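PDB 7RAG: lipoprotein from Clostridioides difficile, which binds the CwlD amidase as the lipoprotein GerS and allosterically activates it during spore formation. Local coordinates for residues A[51-56]-A[68-72]; A[105-109]-A[138-142]. All blocks are in the same frame, centred on the assembly; numbering follows the deposited sequence.

Contact 1 of 2, residues A[51-56]-A[68-72]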
# COMPACT_ATOMS: atom_id res chain seq x y z
N THR A 51 10.16 -0.97 -10.86
CA THR A 51 8.79 -1.41 -11.09
C THR A 51 7.98 -0.30 -11.74
O THR A 51 8.31 0.89 -11.63
CB THR A 51 8.08 -1.86 -9.80
OG1 THR A 51 7.69 -0.72 -9.03
CG2 THR A 51 8.99 -2.72 -8.95
N ASP A 52 6.92 -0.70 -12.44
CA ASP A 52 6.04 0.24 -13.13
C ASP A 52 4.99 0.80 -12.18
O ASP A 52 4.49 0.10 -11.30
CB ASP A 52 5.37 -0.45 -14.32
CG ASP A 52 6.36 -0.91 -15.36
OD1 ASP A 52 5.94 -1.64 -16.28
OD2 ASP A 52 7.56 -0.57 -15.26
N ASN A 53 4.68 2.07 -12.35
CA ASN A 53 3.59 2.71 -11.61
C ASN A 53 2.73 3.48 -12.60
O ASN A 53 3.23 4.40 -13.27
CB ASN A 53 4.12 3.62 -10.50
CG ASN A 53 3.01 4.44 -9.83
OD1 ASN A 53 2.57 5.46 -10.35
ND2 ASN A 53 2.57 3.99 -8.66
N TYR A 54 1.46 3.11 -12.68
CA TYR A 54 0.49 3.74 -13.57
C TYR A 54 -0.58 4.43 -12.73
O TYR A 54 -1.04 3.87 -11.73
CB TYR A 54 -0.15 2.70 -14.48
CG TYR A 54 0.72 2.19 -15.60
CD1 TYR A 54 0.86 2.92 -16.77
CD2 TYR A 54 1.36 0.96 -15.52
CE1 TYR A 54 1.62 2.44 -17.83
CE2 TYR A 54 2.13 0.48 -16.57
CZ TYR A 54 2.26 1.22 -17.73
OH TYR A 54 3.01 0.77 -18.78
N LYS A 55 -0.95 5.65 -13.09
CA LYS A 55 -2.10 6.30 -12.49
C LYS A 55 -3.04 6.74 -13.60
O LYS A 55 -2.61 7.39 -14.56
CB LYS A 55 -1.68 7.49 -11.64
CG LYS A 55 -2.82 8.19 -10.95
CD LYS A 55 -2.32 8.93 -9.73
CE LYS A 55 -3.31 9.99 -9.26
NZ LYS A 55 -3.64 9.80 -7.81
N LEU A 56 -4.31 6.35 -13.50
CA LEU A 56 -5.36 6.83 -14.39
C LEU A 56 -6.32 7.65 -13.56
O LEU A 56 -6.94 7.12 -12.62
CB LEU A 56 -6.12 5.69 -15.08
CG LEU A 56 -5.44 4.35 -15.32
CD1 LEU A 56 -6.35 3.49 -16.19
CD2 LEU A 56 -4.08 4.52 -15.99
N SER A 68 -9.81 8.01 -9.35
CA SER A 68 -8.57 7.52 -9.94
C SER A 68 -8.36 6.05 -9.59
O SER A 68 -8.95 5.51 -8.65
CB SER A 68 -7.35 8.35 -9.49
OG SER A 68 -7.15 8.31 -8.08
N ILE A 69 -7.53 5.41 -10.41
CA ILE A 69 -7.05 4.06 -10.17
C ILE A 69 -5.54 4.08 -10.34
O ILE A 69 -5.03 4.58 -11.35
CB ILE A 69 -7.67 3.04 -11.13
CG1 ILE A 69 -9.16 2.89 -10.84
CG2 ILE A 69 -6.98 1.71 -10.99
CD1 ILE A 69 -9.92 2.11 -11.91
N GLU A 70 -4.83 3.54 -9.36
CA GLU A 70 -3.38 3.53 -9.33
C GLU A 70 -2.88 2.09 -9.27
O GLU A 70 -3.32 1.33 -8.41
CB GLU A 70 -2.91 4.34 -8.13
CG GLU A 70 -1.52 4.86 -8.22
CD GLU A 70 -1.22 5.81 -7.07
OE1 GLU A 70 -2.09 6.67 -6.76
OE2 GLU A 70 -0.12 5.68 -6.47
N TYR A 71 -2.00 1.72 -10.20
CA TYR A 71 -1.39 0.39 -10.26
C TYR A 71 0.07 0.51 -9.84
O TYR A 71 0.86 1.17 -10.53
CB TYR A 71 -1.47 -0.18 -11.68
CG TYR A 71 -2.88 -0.36 -12.23
CD1 TYR A 71 -3.53 -1.59 -12.12
CD2 TYR A 71 -3.54 0.69 -12.87
CE1 TYR A 71 -4.81 -1.76 -12.63
CE2 TYR A 71 -4.81 0.51 -13.39
CZ TYR A 71 -5.44 -0.71 -13.26
OH TYR A 71 -6.70 -0.88 -13.76
N GLN A 72 0.44 -0.15 -8.74
CA GLN A 72 1.77 0.02 -8.16
C GLN A 72 2.61 -1.25 -8.25
O GLN A 72 3.72 -1.24 -8.77
CB GLN A 72 1.66 0.44 -6.69
CG GLN A 72 0.68 1.56 -6.41
CD GLN A 72 1.34 2.75 -5.73
OE1 GLN A 72 2.56 2.77 -5.55
NE2 GLN A 72 0.54 3.75 -5.36
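Leu56 and Tyr71 bury the most surface here, with Lys55 next, where segment 51-56 of strand 40-58 pairs with strand 68-71 in an antiparallel beta hairpin, their axes 4.7 Å apart and 174° from each other in direction. The ladder is regular. Tyr54 and Tyr71 form a hydrogen-bonded pair, with Tyr54 N to Tyr71 O at 3.0 Å and Tyr71 N to Tyr54 O at 2.8 Å. Two residues on, Leu56 N reaches Ile69 O and Ile69 N reaches Leu56 O, both at 2.9 Å. Tyr71 and Leu56 therefore sit in successive hydrogen-bonded pairs on one face of the sheet, diagonally across from each other. The side chain of Leu56 lies against the edge of the Tyr71 ring, CG to CE2 4.3 Å, while Tyr54 CB meets Tyr71 CB at 4.2 Å, so Tyr54, Leu56 and Tyr71 make apolar contacts on this face. Lys55 projects to the opposite face from the non-hydrogen-bonded pair with Glu70, where the CA atoms come to 4.4 Å. Its NZ stands 3.6 Å from Glu70 OE1, a long salt bridge. On the side of Tyr54 and Leu56, Phe100 packs edge-to-face on Tyr54 and also touches Leu56, and Leu99 lies on Tyr71. Strand 75-80 continues the sheet beyond 68-71, through backbone hydrogen bonds of Ser68 with Lys79 and Glu70 with Leu77. Along its other edge, 51-56 pairs antiparallel with a strand of the second GerS subunit, so the sheet runs on across the dimer interface.

Contact 2 of 2, residues A[105-109]-A[138-142]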
# COMPACT_ATOMS: atom_id res chain seq x y z
N ILE A 105 2.79 -0.02 -23.19
CA ILE A 105 4.14 -0.52 -22.91
C ILE A 105 4.03 -1.93 -22.38
O ILE A 105 3.11 -2.26 -21.61
CB ILE A 105 4.91 0.35 -21.90
CG1 ILE A 105 4.77 1.84 -22.18
CG2 ILE A 105 6.39 -0.06 -21.91
CD1 ILE A 105 5.59 2.69 -21.20
N LYS A 106 4.98 -2.77 -22.76
CA LYS A 106 5.19 -4.13 -22.27
C LYS A 106 4.23 -5.14 -22.88
O LYS A 106 4.40 -6.33 -22.63
CB LYS A 106 5.11 -4.23 -20.73
CG LYS A 106 6.36 -3.73 -19.96
CD LYS A 106 6.22 -3.97 -18.46
CE LYS A 106 5.10 -4.95 -18.14
NZ LYS A 106 5.07 -5.31 -16.70
N ASN A 107 3.25 -4.73 -23.68
CA ASN A 107 2.61 -5.67 -24.59
C ASN A 107 3.00 -5.42 -26.03
O ASN A 107 3.23 -6.37 -26.78
CB ASN A 107 1.09 -5.62 -24.48
CG ASN A 107 0.40 -6.52 -25.51
OD1 ASN A 107 -0.43 -6.07 -26.31
ND2 ASN A 107 0.76 -7.81 -25.51
N TYR A 108 3.09 -4.15 -26.43
CA TYR A 108 3.65 -3.79 -27.72
C TYR A 108 5.17 -3.68 -27.68
O TYR A 108 5.79 -3.59 -28.74
CB TYR A 108 3.02 -2.50 -28.22
CG TYR A 108 1.57 -2.72 -28.51
CD1 TYR A 108 1.17 -3.42 -29.66
CD2 TYR A 108 0.58 -2.31 -27.62
CE1 TYR A 108 -0.17 -3.67 -29.93
CE2 TYR A 108 -0.77 -2.54 -27.88
CZ TYR A 108 -1.14 -3.22 -29.04
OH TYR A 108 -2.47 -3.45 -29.30
N LEU A 109 5.76 -3.71 -26.49
CA LEU A 109 7.21 -3.86 -26.36
C LEU A 109 7.60 -5.32 -26.48
O LEU A 109 8.37 -5.70 -27.37
CB LEU A 109 7.68 -3.29 -25.02
CG LEU A 109 9.16 -3.53 -24.70
CD1 LEU A 109 10.06 -2.76 -25.67
CD2 LEU A 109 9.44 -3.18 -23.25
N LYS A 138 -9.37 -8.42 -30.09
CA LYS A 138 -8.10 -8.03 -30.67
C LYS A 138 -7.81 -6.60 -30.25
O LYS A 138 -8.72 -5.78 -30.14
CB LYS A 138 -8.12 -8.17 -32.22
N GLN A 139 -6.54 -6.33 -29.98
CA GLN A 139 -6.05 -5.03 -29.53
C GLN A 139 -5.21 -4.42 -30.65
O GLN A 139 -4.22 -5.02 -31.08
CB GLN A 139 -5.23 -5.21 -28.25
CG GLN A 139 -5.18 -4.01 -27.34
CD GLN A 139 -4.14 -4.19 -26.24
OE1 GLN A 139 -3.39 -5.16 -26.25
NE2 GLN A 139 -4.11 -3.26 -25.29
N VAL A 140 -5.62 -3.25 -31.14
CA VAL A 140 -4.92 -2.59 -32.24
C VAL A 140 -4.43 -1.22 -31.78
O VAL A 140 -5.23 -0.39 -31.34
CB VAL A 140 -5.81 -2.44 -33.49
CG1 VAL A 140 -4.97 -1.90 -34.65
CG2 VAL A 140 -6.42 -3.77 -33.85
N LEU A 141 -3.14 -0.99 -31.94
CA LEU A 141 -2.50 0.27 -31.57
C LEU A 141 -1.98 0.96 -32.82
O LEU A 141 -1.27 0.36 -33.63
CB LEU A 141 -1.35 0.02 -30.60
CG LEU A 141 -0.58 1.25 -30.11
CD1 LEU A 141 -1.37 2.07 -29.09
CD2 LEU A 141 0.76 0.80 -29.54
N TYR A 142 -2.33 2.24 -32.96
CA TYR A 142 -1.81 3.09 -34.02
C TYR A 142 -0.73 3.98 -33.43
O TYR A 142 -1.00 4.74 -32.49
CB TYR A 142 -2.92 3.95 -34.64
CG TYR A 142 -3.99 3.11 -35.28
CD1 TYR A 142 -3.99 2.87 -36.66
CD2 TYR A 142 -5.00 2.52 -34.51
CE1 TYR A 142 -4.96 2.09 -37.24
CE2 TYR A 142 -5.97 1.74 -35.09
CZ TYR A 142 -5.95 1.53 -36.45
OH TYR A 142 -6.92 0.74 -37.02
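A loop is tied here to the middle of an antiparallel five-stranded sheet, consistent with the protein's place in the LolA family: residues 105-109 lie between strands 85-90 and 115-119, and 138-142 belongs to the sheet's central strand, 138-144. Ile105, the first residue of 105-109, packs on Tyr25 of the second subunit. Lys106 follows, and its ammonium makes a weak, long ion pair with Asp52, whose carboxylate is hydrogen-bonded to Tyr48 of the second subunit. The approach to the strand begins at Asn107, whose CA-to-CB bond points toward it and whose side chain comes to the end of Gln139. Tyr108 does most of the work: its ring extends across the gap, so contact is made even though its CA is 8.3 Å from that of Leu141. Leu125 of strand 122-128 and Met114 touch the same tyrosine, and Phe15 of the second subunit packs on both Tyr108 and Leu141, which helps bury the contact. Leu109 packs on Ile19 of that subunit. At the strand, Leu141 CB sits over one face of the Tyr108 ring in a CH-pi contact, 3.8 Å from the centroid and 20° off the normal, and the phenol group ends in a weak hydrogen bond from Tyr108 OH to Gln139 O at 2.9 Å.

Overall arrangement
Contact 1 closes before contact 2 opens along the chain; contact 1 lies within one antiparallel sheet, and contact 2 sets a loop against the other. Their centres are 18 Å apart. The loop 105-109 bridges them: Tyr54 OH comes to 3.7 Å from Ile105 CB, and Asp52 OD1 to 3.2 Å from Lys106 CD, so one end of the loop rests on the first sheet while Tyr108 reaches the second. Both contacts also meet the second GerS subunit, contact 1 by strand pairing and contact 2 mainly by side-chain packing. The amidase touches contact 1 at its Ser59, which packs on Ile69; a bound 1,2-ethanediol, probably from the crystallisation liquor, lies about 4 Å from that same side chain.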